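Local structure of DUF4276 family protein (Pyrococcus horikoshii, 2P62) at residues W42-R45 with I46-P50; D163-L166 with E167-G171; N231-P234 with L235-M239; D202-S205 with G206-K210. The protein is of unknown function but belongs to a family of the Toprim-like clan and assembles as a pair of identical chains. All coordinates share one frame; numbering follows the deposited sequence.

Contact 1: W42-R45 with I46-P50; sequences WGFR and IGEHP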
loop_
_atom_site.group_PDB
_atom_site.type_symbol
_atom_site.label_atom_id
_atom_site.label_comp_id
_atom_site.label_asym_id
_atom_site.label_seq_id
_atom_site.Cartn_x
_atom_site.Cartn_y
_atom_site.Cartn_z
ATOM N N TRP A 42 20.199 -6.665 -17.023
ATOM C CA TRP A 42 18.996 -7.229 -16.422
ATOM C C TRP A 42 17.713 -6.950 -17.193
ATOM O O TRP A 42 16.757 -7.720 -17.104
ATOM C CB TRP A 42 18.830 -6.730 -14.989
ATOM C CG TRP A 42 19.856 -7.263 -14.051
ATOM C CD1 TRP A 42 21.069 -6.711 -13.757
ATOM C CD2 TRP A 42 19.759 -8.460 -13.274
ATOM N NE1 TRP A 42 21.733 -7.488 -12.840
ATOM C CE2 TRP A 42 20.952 -8.570 -12.529
ATOM C CE3 TRP A 42 18.780 -9.453 -13.138
ATOM C CZ2 TRP A 42 21.191 -9.633 -11.652
ATOM C CZ3 TRP A 42 19.018 -10.509 -12.266
ATOM C CH2 TRP A 42 20.217 -10.590 -11.536
ATOM N N GLY A 43 17.683 -5.848 -17.937
ATOM C CA GLY A 43 16.495 -5.520 -18.704
ATOM C C GLY A 43 15.368 -4.944 -17.866
ATOM O O GLY A 43 14.209 -4.942 -18.287
ATOM N N PHE A 44 15.704 -4.456 -16.677
ATOM C CA PHE A 44 14.712 -3.864 -15.784
ATOM C C PHE A 44 14.358 -2.459 -16.269
ATOM O O PHE A 44 15.068 -1.881 -17.097
ATOM C CB PHE A 44 15.261 -3.801 -14.352
ATOM C CG PHE A 44 15.505 -5.153 -13.730
ATOM C CD1 PHE A 44 16.352 -5.284 -12.630
ATOM C CD2 PHE A 44 14.893 -6.295 -14.240
ATOM C CE1 PHE A 44 16.595 -6.535 -12.050
ATOM C CE2 PHE A 44 15.126 -7.548 -13.671
ATOM C CZ PHE A 44 15.979 -7.667 -12.573
ATOM N N ARG A 45 13.254 -1.915 -15.763
ATOM C CA ARG A 45 12.835 -0.573 -16.150
ATOM C C ARG A 45 13.696 0.476 -15.457
ATOM O O ARG A 45 14.365 0.187 -14.461
ATOM C CB ARG A 45 11.360 -0.343 -15.817
ATOM C CG ARG A 45 11.004 -0.543 -14.360
ATOM C CD ARG A 45 9.538 -0.209 -14.089
ATOM N NE ARG A 45 8.622 -0.933 -14.970
ATOM C CZ ARG A 45 8.267 -0.530 -16.189
ATOM N NH1 ARG A 45 7.428 -1.260 -16.915
ATOM N NH2 ARG A 45 8.737 0.608 -16.681
ATOM N N ILE A 46 13.666 1.690 -15.999
ATOM C CA ILE A 46 14.444 2.825 -15.502
ATOM C C ILE A 46 14.781 2.896 -14.012
ATOM O O ILE A 46 15.869 2.486 -13.601
ATOM C CB ILE A 46 13.789 4.174 -15.916
ATOM C CG1 ILE A 46 12.290 3.987 -16.193
ATOM C CG2 ILE A 46 14.499 4.734 -17.144
ATOM C CD1 ILE A 46 11.466 3.570 -14.987
ATOM N N GLY A 47 13.858 3.421 -13.208
ATOM C CA GLY A 47 14.113 3.557 -11.783
ATOM C C GLY A 47 13.535 2.464 -10.910
ATOM O O GLY A 47 12.721 2.723 -10.025
ATOM N N GLU A 48 13.964 1.232 -11.147
ATOM C CA GLU A 48 13.475 0.107 -10.369
ATOM C C GLU A 48 14.497 -0.365 -9.345
ATOM O O GLU A 48 15.669 -0.568 -9.668
ATOM C CB GLU A 48 13.104 -1.057 -11.292
ATOM C CG GLU A 48 12.753 -2.332 -10.542
ATOM C CD GLU A 48 11.928 -3.287 -11.368
ATOM O OE1 GLU A 48 12.409 -3.733 -12.431
ATOM O OE2 GLU A 48 10.792 -3.588 -10.949
ATOM N N HIS A 49 14.045 -0.534 -8.107
ATOM C CA HIS A 49 14.915 -1.004 -7.035
ATOM C C HIS A 49 14.416 -2.369 -6.547
ATOM O O HIS A 49 13.553 -2.460 -5.669
ATOM C CB HIS A 49 14.937 0.011 -5.883
ATOM C CG HIS A 49 15.570 1.320 -6.245
ATOM N ND1 HIS A 49 15.141 2.088 -7.306
ATOM C CD2 HIS A 49 16.604 1.995 -5.687
ATOM C CE1 HIS A 49 15.881 3.180 -7.385
ATOM N NE2 HIS A 49 16.776 3.148 -6.414
ATOM N N PRO A 50 14.953 -3.451 -7.125
ATOM C CA PRO A 50 14.539 -4.797 -6.728
ATOM C C PRO A 50 14.963 -5.161 -5.313
ATOM O O PRO A 50 15.952 -4.652 -4.794
ATOM C CB PRO A 50 15.197 -5.684 -7.780
ATOM C CG PRO A 50 16.449 -4.955 -8.092
ATOM C CD PRO A 50 16.004 -3.504 -8.155
#

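Contact 2: D163-L166 with E167-G171; sequences DGIL and EKYRG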
loop_
_atom_site.group_PDB
_atom_site.type_symbol
_atom_site.label_atom_id
_atom_site.label_comp_id
_atom_site.label_asym_id
_atom_site.label_seq_id
_atom_site.Cartn_x
_atom_site.Cartn_y
_atom_site.Cartn_z
ATOM N N ASP A 163 -5.782 -21.596 10.801
ATOM C CA ASP A 163 -5.573 -20.804 12.006
ATOM C C ASP A 163 -6.891 -20.639 12.776
ATOM O O ASP A 163 -6.919 -20.053 13.858
ATOM C CB ASP A 163 -5.012 -19.435 11.611
ATOM C CG ASP A 163 -4.335 -18.714 12.762
ATOM O OD1 ASP A 163 -4.052 -17.518 12.605
ATOM O OD2 ASP A 163 -4.071 -19.324 13.815
ATOM N N GLY A 164 -7.980 -21.154 12.211
ATOM C CA GLY A 164 -9.274 -21.050 12.864
ATOM C C GLY A 164 -9.964 -19.699 12.739
ATOM O O GLY A 164 -11.018 -19.478 13.345
ATOM N N ILE A 165 -9.384 -18.795 11.952
ATOM C CA ILE A 165 -9.950 -17.456 11.765
ATOM C C ILE A 165 -11.302 -17.491 11.043
ATOM O O ILE A 165 -12.283 -16.921 11.524
ATOM C CB ILE A 165 -9.002 -16.527 10.940
ATOM C CG1 ILE A 165 -7.610 -16.441 11.587
ATOM C CG2 ILE A 165 -9.615 -15.138 10.826
ATOM C CD1 ILE A 165 -7.578 -15.778 12.944
ATOM N N LEU A 166 -11.351 -18.153 9.888
ATOM C CA LEU A 166 -12.580 -18.218 9.097
ATOM C C LEU A 166 -13.720 -18.890 9.847
ATOM O O LEU A 166 -14.891 -18.707 9.514
ATOM C CB LEU A 166 -12.321 -18.950 7.778
ATOM C CG LEU A 166 -11.206 -18.381 6.898
ATOM C CD1 LEU A 166 -11.245 -19.043 5.516
ATOM C CD2 LEU A 166 -11.378 -16.876 6.781
ATOM N N GLU A 167 -13.356 -19.678 10.850
ATOM C CA GLU A 167 -14.312 -20.377 11.691
ATOM C C GLU A 167 -14.864 -19.362 12.691
ATOM O O GLU A 167 -16.077 -19.224 12.845
ATOM C CB GLU A 167 -13.607 -21.516 12.427
ATOM C CG GLU A 167 -14.453 -22.210 13.474
ATOM C CD GLU A 167 -15.806 -22.622 12.931
ATOM O OE1 GLU A 167 -15.847 -23.225 11.829
ATOM O OE2 GLU A 167 -16.829 -22.345 13.606
ATOM N N LYS A 168 -13.957 -18.653 13.361
ATOM C CA LYS A 168 -14.326 -17.635 14.338
ATOM C C LYS A 168 -15.294 -16.644 13.709
ATOM O O LYS A 168 -16.054 -15.967 14.400
ATOM C CB LYS A 168 -13.082 -16.888 14.819
ATOM C CG LYS A 168 -13.367 -15.759 15.798
ATOM C CD LYS A 168 -12.071 -15.108 16.275
ATOM C CE LYS A 168 -12.334 -13.974 17.261
ATOM N NZ LYS A 168 -11.067 -13.348 17.730
ATOM N N TYR A 169 -15.250 -16.547 12.387
ATOM C CA TYR A 169 -16.141 -15.642 11.692
ATOM C C TYR A 169 -17.236 -16.447 11.005
ATOM O O TYR A 169 -18.099 -17.006 11.677
ATOM C CB TYR A 169 -15.345 -14.753 10.712
ATOM C CG TYR A 169 -14.627 -13.616 11.434
ATOM C CD1 TYR A 169 -13.565 -13.878 12.305
ATOM C CD2 TYR A 169 -15.125 -12.308 11.388
ATOM C CE1 TYR A 169 -13.031 -12.877 13.131
ATOM C CE2 TYR A 169 -14.599 -11.295 12.210
ATOM C CZ TYR A 169 -13.559 -11.589 13.087
ATOM O OH TYR A 169 -13.099 -10.630 13.973
ATOM N N ARG A 170 -17.206 -16.533 9.685
ATOM C CA ARG A 170 -18.235 -17.281 8.960
ATOM C C ARG A 170 -19.567 -16.541 9.054
ATOM O O ARG A 170 -20.177 -16.226 8.034
ATOM C CB ARG A 170 -18.398 -18.705 9.515
ATOM C CG ARG A 170 -19.311 -19.567 8.640
ATOM C CD ARG A 170 -19.574 -20.933 9.242
ATOM N NE ARG A 170 -20.308 -20.818 10.498
ATOM C CZ ARG A 170 -21.559 -20.377 10.602
ATOM N NH1 ARG A 170 -22.236 -20.011 9.515
ATOM N NH2 ARG A 170 -22.131 -20.287 11.798
ATOM N N GLY A 171 -20.020 -16.273 10.277
ATOM C CA GLY A 171 -21.255 -15.529 10.450
ATOM C C GLY A 171 -21.099 -14.204 9.721
ATOM O O GLY A 171 -22.051 -13.675 9.144
#

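Contact 3: N231-P234 with L235-M239; sequences NLLP and LLERM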
loop_
_atom_site.group_PDB
_atom_site.type_symbol
_atom_site.label_atom_id
_atom_site.label_comp_id
_atom_site.label_asym_id
_atom_site.label_seq_id
_atom_site.Cartn_x
_atom_site.Cartn_y
_atom_site.Cartn_z
ATOM N N ASN A 231 1.476 -27.061 -1.083
ATOM C CA ASN A 231 2.604 -27.411 -1.933
ATOM C C ASN A 231 3.476 -26.206 -2.294
ATOM O O ASN A 231 3.691 -25.908 -3.467
ATOM C CB ASN A 231 2.121 -28.119 -3.207
ATOM C CG ASN A 231 3.094 -29.202 -3.674
ATOM O OD1 ASN A 231 3.449 -30.115 -2.911
ATOM N ND2 ASN A 231 3.531 -29.105 -4.929
ATOM N N LEU A 232 3.964 -25.516 -1.264
ATOM C CA LEU A 232 4.845 -24.365 -1.427
ATOM C C LEU A 232 6.240 -24.738 -0.941
ATOM O O LEU A 232 7.227 -24.110 -1.306
ATOM C CB LEU A 232 4.336 -23.159 -0.625
ATOM C CG LEU A 232 3.437 -22.161 -1.355
ATOM C CD1 LEU A 232 2.951 -21.111 -0.382
ATOM C CD2 LEU A 232 4.212 -21.508 -2.508
ATOM N N LEU A 233 6.321 -25.780 -0.129
ATOM C CA LEU A 233 7.604 -26.211 0.417
ATOM C C LEU A 233 8.659 -26.564 -0.634
ATOM O O LEU A 233 9.785 -26.067 -0.587
ATOM C CB LEU A 233 7.382 -27.390 1.362
ATOM C CG LEU A 233 7.923 -27.234 2.783
ATOM C CD1 LEU A 233 7.696 -25.814 3.308
ATOM C CD2 LEU A 233 7.242 -28.262 3.671
ATOM N N PRO A 234 8.314 -27.431 -1.592
ATOM C CA PRO A 234 9.286 -27.803 -2.624
ATOM C C PRO A 234 9.815 -26.618 -3.433
ATOM O O PRO A 234 10.964 -26.623 -3.865
ATOM C CB PRO A 234 8.528 -28.841 -3.465
ATOM C CG PRO A 234 7.081 -28.525 -3.202
ATOM C CD PRO A 234 7.061 -28.184 -1.745
ATOM N N LEU A 235 8.982 -25.602 -3.626
ATOM C CA LEU A 235 9.393 -24.405 -4.365
ATOM C C LEU A 235 10.371 -23.579 -3.513
ATOM O O LEU A 235 11.415 -23.121 -3.989
ATOM C CB LEU A 235 8.173 -23.538 -4.701
ATOM C CG LEU A 235 8.493 -22.136 -5.248
ATOM C CD1 LEU A 235 8.935 -22.248 -6.709
ATOM C CD2 LEU A 235 7.275 -21.234 -5.137
ATOM N N LEU A 236 10.011 -23.378 -2.250
ATOM C CA LEU A 236 10.845 -22.616 -1.337
ATOM C C LEU A 236 12.181 -23.307 -1.134
ATOM O O LEU A 236 13.233 -22.665 -1.156
ATOM C CB LEU A 236 10.137 -22.456 0.012
ATOM C CG LEU A 236 8.899 -21.549 -0.032
ATOM C CD1 LEU A 236 8.002 -21.779 1.178
ATOM C CD2 LEU A 236 9.373 -20.109 -0.112
ATOM N N GLU A 237 12.141 -24.620 -0.948
ATOM C CA GLU A 237 13.365 -25.375 -0.718
ATOM C C GLU A 237 14.280 -25.370 -1.939
ATOM O O GLU A 237 15.474 -25.611 -1.819
ATOM C CB GLU A 237 13.028 -26.805 -0.277
ATOM C CG GLU A 237 12.145 -26.841 0.969
ATOM C CD GLU A 237 11.884 -28.245 1.483
ATOM O OE1 GLU A 237 11.725 -29.168 0.653
ATOM O OE2 GLU A 237 11.821 -28.422 2.719
ATOM N N ARG A 238 13.714 -25.069 -3.104
ATOM C CA ARG A 238 14.485 -25.005 -4.337
ATOM C C ARG A 238 15.169 -23.637 -4.413
ATOM O O ARG A 238 16.368 -23.539 -4.700
ATOM C CB ARG A 238 13.564 -25.194 -5.543
ATOM C CG ARG A 238 14.166 -26.038 -6.644
ATOM C CD ARG A 238 14.590 -27.381 -6.082
ATOM N NE ARG A 238 15.201 -28.252 -7.081
ATOM C CZ ARG A 238 14.529 -28.897 -8.026
ATOM N NH1 ARG A 238 15.183 -29.667 -8.884
ATOM N NH2 ARG A 238 13.207 -28.779 -8.111
ATOM N N MET A 239 14.382 -22.592 -4.152
ATOM C CA MET A 239 14.859 -21.215 -4.154
ATOM C C MET A 239 16.082 -21.140 -3.244
ATOM O O MET A 239 17.121 -20.596 -3.616
ATOM C CB MET A 239 13.762 -20.268 -3.635
ATOM C CG MET A 239 12.481 -20.183 -4.484
ATOM S SD MET A 239 11.240 -19.069 -3.744
ATOM C CE MET A 239 10.400 -18.445 -5.228
#

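Contact 4: D202-S205 with G206-K210; sequences DCLS and GLYEK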
loop_
_atom_site.group_PDB
_atom_site.type_symbol
_atom_site.label_atom_id
_atom_site.label_comp_id
_atom_site.label_asym_id
_atom_site.label_seq_id
_atom_site.Cartn_x
_atom_site.Cartn_y
_atom_site.Cartn_z
ATOM N N ASP A 202 -2.073 0.449 5.958
ATOM C CA ASP A 202 -2.706 0.826 4.700
ATOM C C ASP A 202 -2.767 -0.325 3.686
ATOM O O ASP A 202 -3.776 -0.518 2.997
ATOM C CB ASP A 202 -1.946 2.007 4.085
ATOM C CG ASP A 202 -2.493 2.420 2.735
ATOM O OD1 ASP A 202 -3.728 2.354 2.545
ATOM O OD2 ASP A 202 -1.693 2.827 1.862
ATOM N N CYS A 203 -1.690 -1.099 3.604
ATOM C CA CYS A 203 -1.641 -2.178 2.634
ATOM C C CYS A 203 -1.763 -3.592 3.183
ATOM O O CYS A 203 -1.253 -3.923 4.255
ATOM C CB CYS A 203 -0.363 -2.054 1.805
ATOM S SG CYS A 203 0.002 -0.362 1.226
ATOM N N LEU A 204 -2.462 -4.419 2.421
ATOM C CA LEU A 204 -2.659 -5.805 2.790
ATOM C C LEU A 204 -1.309 -6.519 2.777
ATOM O O LEU A 204 -1.081 -7.448 3.551
ATOM C CB LEU A 204 -3.619 -6.474 1.806
ATOM C CG LEU A 204 -5.065 -5.973 1.829
ATOM C CD1 LEU A 204 -5.813 -6.599 0.671
ATOM C CD2 LEU A 204 -5.735 -6.313 3.164
ATOM N N SER A 205 -0.413 -6.082 1.894
ATOM C CA SER A 205 0.904 -6.688 1.805
ATOM C C SER A 205 1.580 -6.610 3.167
ATOM O O SER A 205 2.267 -7.541 3.578
ATOM C CB SER A 205 1.753 -5.969 0.753
ATOM O OG SER A 205 1.934 -4.594 1.067
ATOM N N GLY A 206 1.378 -5.493 3.863
ATOM C CA GLY A 206 1.969 -5.325 5.180
ATOM C C GLY A 206 1.361 -6.279 6.190
ATOM O O GLY A 206 2.020 -6.703 7.141
ATOM N N LEU A 207 0.093 -6.618 5.984
ATOM C CA LEU A 207 -0.612 -7.532 6.871
ATOM C C LEU A 207 -0.060 -8.954 6.732
ATOM O O LEU A 207 0.090 -9.677 7.720
ATOM C CB LEU A 207 -2.114 -7.514 6.555
ATOM C CG LEU A 207 -2.980 -8.593 7.223
ATOM C CD1 LEU A 207 -2.926 -8.449 8.749
ATOM C CD2 LEU A 207 -4.403 -8.480 6.713
ATOM N N TYR A 208 0.250 -9.352 5.504
ATOM C CA TYR A 208 0.784 -10.690 5.260
ATOM C C TYR A 208 2.109 -10.888 6.005
ATOM O O TYR A 208 2.317 -11.926 6.647
ATOM C CB TYR A 208 0.940 -10.917 3.749
ATOM C CG TYR A 208 -0.357 -10.703 2.990
ATOM C CD1 TYR A 208 -0.352 -10.410 1.627
ATOM C CD2 TYR A 208 -1.595 -10.741 3.651
ATOM C CE1 TYR A 208 -1.542 -10.152 0.943
ATOM C CE2 TYR A 208 -2.795 -10.485 2.972
ATOM C CZ TYR A 208 -2.757 -10.187 1.621
ATOM O OH TYR A 208 -3.906 -9.879 0.927
ATOM N N GLU A 209 2.989 -9.888 5.925
ATOM C CA GLU A 209 4.286 -9.917 6.611
ATOM C C GLU A 209 4.076 -10.037 8.115
ATOM O O GLU A 209 4.685 -10.878 8.774
ATOM C CB GLU A 209 5.091 -8.632 6.337
ATOM C CG GLU A 209 5.676 -8.518 4.930
ATOM C CD GLU A 209 6.483 -7.236 4.707
ATOM O OE1 GLU A 209 7.459 -7.003 5.455
ATOM O OE2 GLU A 209 6.134 -6.467 3.783
ATOM N N LYS A 210 3.209 -9.187 8.652
ATOM C CA LYS A 210 2.928 -9.195 10.078
ATOM C C LYS A 210 2.305 -10.520 10.521
ATOM O O LYS A 210 2.839 -11.203 11.392
ATOM C CB LYS A 210 1.991 -8.043 10.439
ATOM C CG LYS A 210 1.757 -7.906 11.924
ATOM C CD LYS A 210 0.751 -6.823 12.235
ATOM C CE LYS A 210 0.457 -6.769 13.732
ATOM N NZ LYS A 210 -0.811 -6.022 13.996
HETATM O O HOH W 1 4.034 -4.106 2.458
#

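Contact 1: W42-R45 with I46-P50
Phe44 and Glu48 meet where the loop between helix 39-42 and strand 51-55 doubles back from Arg45 to Glu48, a worked example of a tight turn between a helix and a strand whose side chains pack across it. Glu48 OE1 lies 3.4 Å from Phe44 CB, near the root of the ring, and the carboxylate stands almost perpendicular to the ring plane (84°). At the far part of the same ring, Pro50 CG approaches Phe44 CE1 to 4.3 Å. Arg45 uses its aliphatic base: with CG between the backbone N and the carbonyl carbon (chi1 57°), Arg45 CG comes 3.8 Å from Glu48 CB, and the two side chains cross at about a right angle. The charged ends do not meet, since Arg45 NE stays 5.3 Å from Glu48 OE2; Arg45 NH1 instead bonds to Glu66 O. In the next shell, Trp42 CB sits 3.6 Å above the centre of one face of the Phe44 ring, and Leu5, Ile63 and Val74 also touch this phenylalanine. Gly43 turns the chain out of the helix with positive phi. The turn itself is spanned by one weak bond, from Glu48 N to Arg45 O at 3.5 Å, bent to 132° at the hydrogen.

Contact 2: D163-L166 with E167-G171
Gly164 and Lys168 bracket the single turn of helix 165-168, a compact case of one glycine ending a helix and starting the next: it completes a Schellman motif and is also the N-cap of this turn. Among the backbone bonds, Lys168 N to Gly164 O is the sound one, 3.1 Å long and fairly straight at 163°, with the donor tilted 24° from the carbonyl plane. Glu167 N adds a weak hydrogen bond to Gly164 O, 3.4 Å long. Side-chain carbons rest on carbonyl oxygens too. Lys168 CB lies 3.4 Å from Ile165 O, and with CG anti to the backbone N (chi1 177°) the extended lysine runs away from the turn; Glu167, bent at chi2, also leads away. Tyr169 presents the edge of its ring to Ile165 O, which lies in the ring plane 3.4 Å from Tyr169 CD1. The apolar part is modest: Ile165 CG2 reaches Tyr169 CD1 at 4.4 Å. Leu166 packs on Ala160 of helix 152-162 and Val189 of helix 186-196, while Ile165 touches Ala196 and, on helix 204-218, Tyr211. Tyr169 lies on Ile192 and Ala196 of helix 186-196 and also meets Asp179 of the second subunit.

Contact 3: N231-P234 with L235-M239
Leu232 and Leu235 lie side by side and point the same way at the start of helix 233-239, their CD2 atoms 4.0 Å apart, an example of leucines three and four residues apart sharing one apolar face. Leu236 adds to that face: Leu236 CD1 comes to 4.3 Å from Leu232 CB. With Leu236 CG anti to the carbonyl carbon (chi1 -69°), the side chain leans back over the preceding turn, and Leu236 CG rests 3.3 Å from Leu232 O. A different pairing marks the more exposed flank, where Leu233 and Glu237 cross obliquely; Glu237 CG lies 2.9 Å from Leu233 O, and Glu237 OE2 passes 4.1 Å from the branching carbon Leu233 CG. Two well-formed helical bonds space these residues one turn apart. Leu236 N reaches Leu232 O at 3.0 Å, and Glu237 N reaches Leu233 O at 2.8 Å, whereas Arg238 N bonds only weakly to Pro234 O. The leucine face is turned into the fold: Leu232 and Leu235 touch Tyr134 of strand 129-136, Leu235 also meets Tyr93 of strand 89-97, and Phe16, Phe17 and Leu20 of helix 11-23 pack on Leu232, Leu235 and Leu236 respectively. Leu227 of helix 220-229 adjoins Leu232, Leu233 and Leu236.

Contact 4: D202-S205 with G206-K210
Gly206 begins the return toward Cys203 in the first turn of helix 204-218: Gly206 N makes a weak bond to Cys203 O at 3.1 Å, and that oxygen also accepts from the hydroxyl of Tyr199. Leu207 N is divided between two weak bonds, to Leu204 O at 2.8 Å and, longer, to Cys203 O. Its side chain touches Leu204 only loosely, the two CD2 atoms 4.4 Å apart. Tyr208 repeats the attachment with a better bond, Tyr208 N to Leu204 O at 3.0 Å and 152°. The tyrosine then folds back, CG anti to the carbonyl carbon (chi1 -56°), and lays one ring face over the same carbonyl, Leu204 O being 3.2 Å above the plane at its centre. Tyr208 OH lies 3.5 Å from Leu204 CB. With an alanine here the ring would be gone, which is likely to leave Leu204 O without its cover and open a gap between Leu204 and Met190 of helix 186-196. Glu209 N bonds weakly to Ser205 O, while a water hydrogen-bonded to Ser205 OG (2.6 Å) gives a weak bond to Glu209 OE2 at 3.4 Å; that carboxylate oxygen also bonds to Ser15 OG of helix 11-23. Lys210 N continues the helix by bonding to Gly206 O. Cys203 forms a disulfide with Cys203 of the second subunit, and Ser205 N bonds to Asp202 OD1 of that subunit while Asp202 OD1 of this chain accepts from its Ser205 N, so the helix start is tied across the dimer covalently and through carboxylates that the helix ends' partial positive charge would probably stabilise.

Along the chain the order is contact 1, contact 2, contact 4, contact 3, each closing before the next opens, and none touches another. Contacts 1 and 2 lie on opposite sides of the chain's centre, their own centres about 41 Å apart. Contacts 1 and 3 both pack against strands of the mixed sheet, the loop on 2-7 and 58-63, the last helix on 89-97 and 129-136. Contacts 2 and 4, centres about 19 Å apart, share helix 186-196 as a neighbour and both reach the second subunit. Helix 11-23 relates contacts 3 and 4, whose centres are about 22 Å apart. Contacts 1 and 3 thus lie against the sheet, whereas 2 and 4 lie among helices that reach the partner chain.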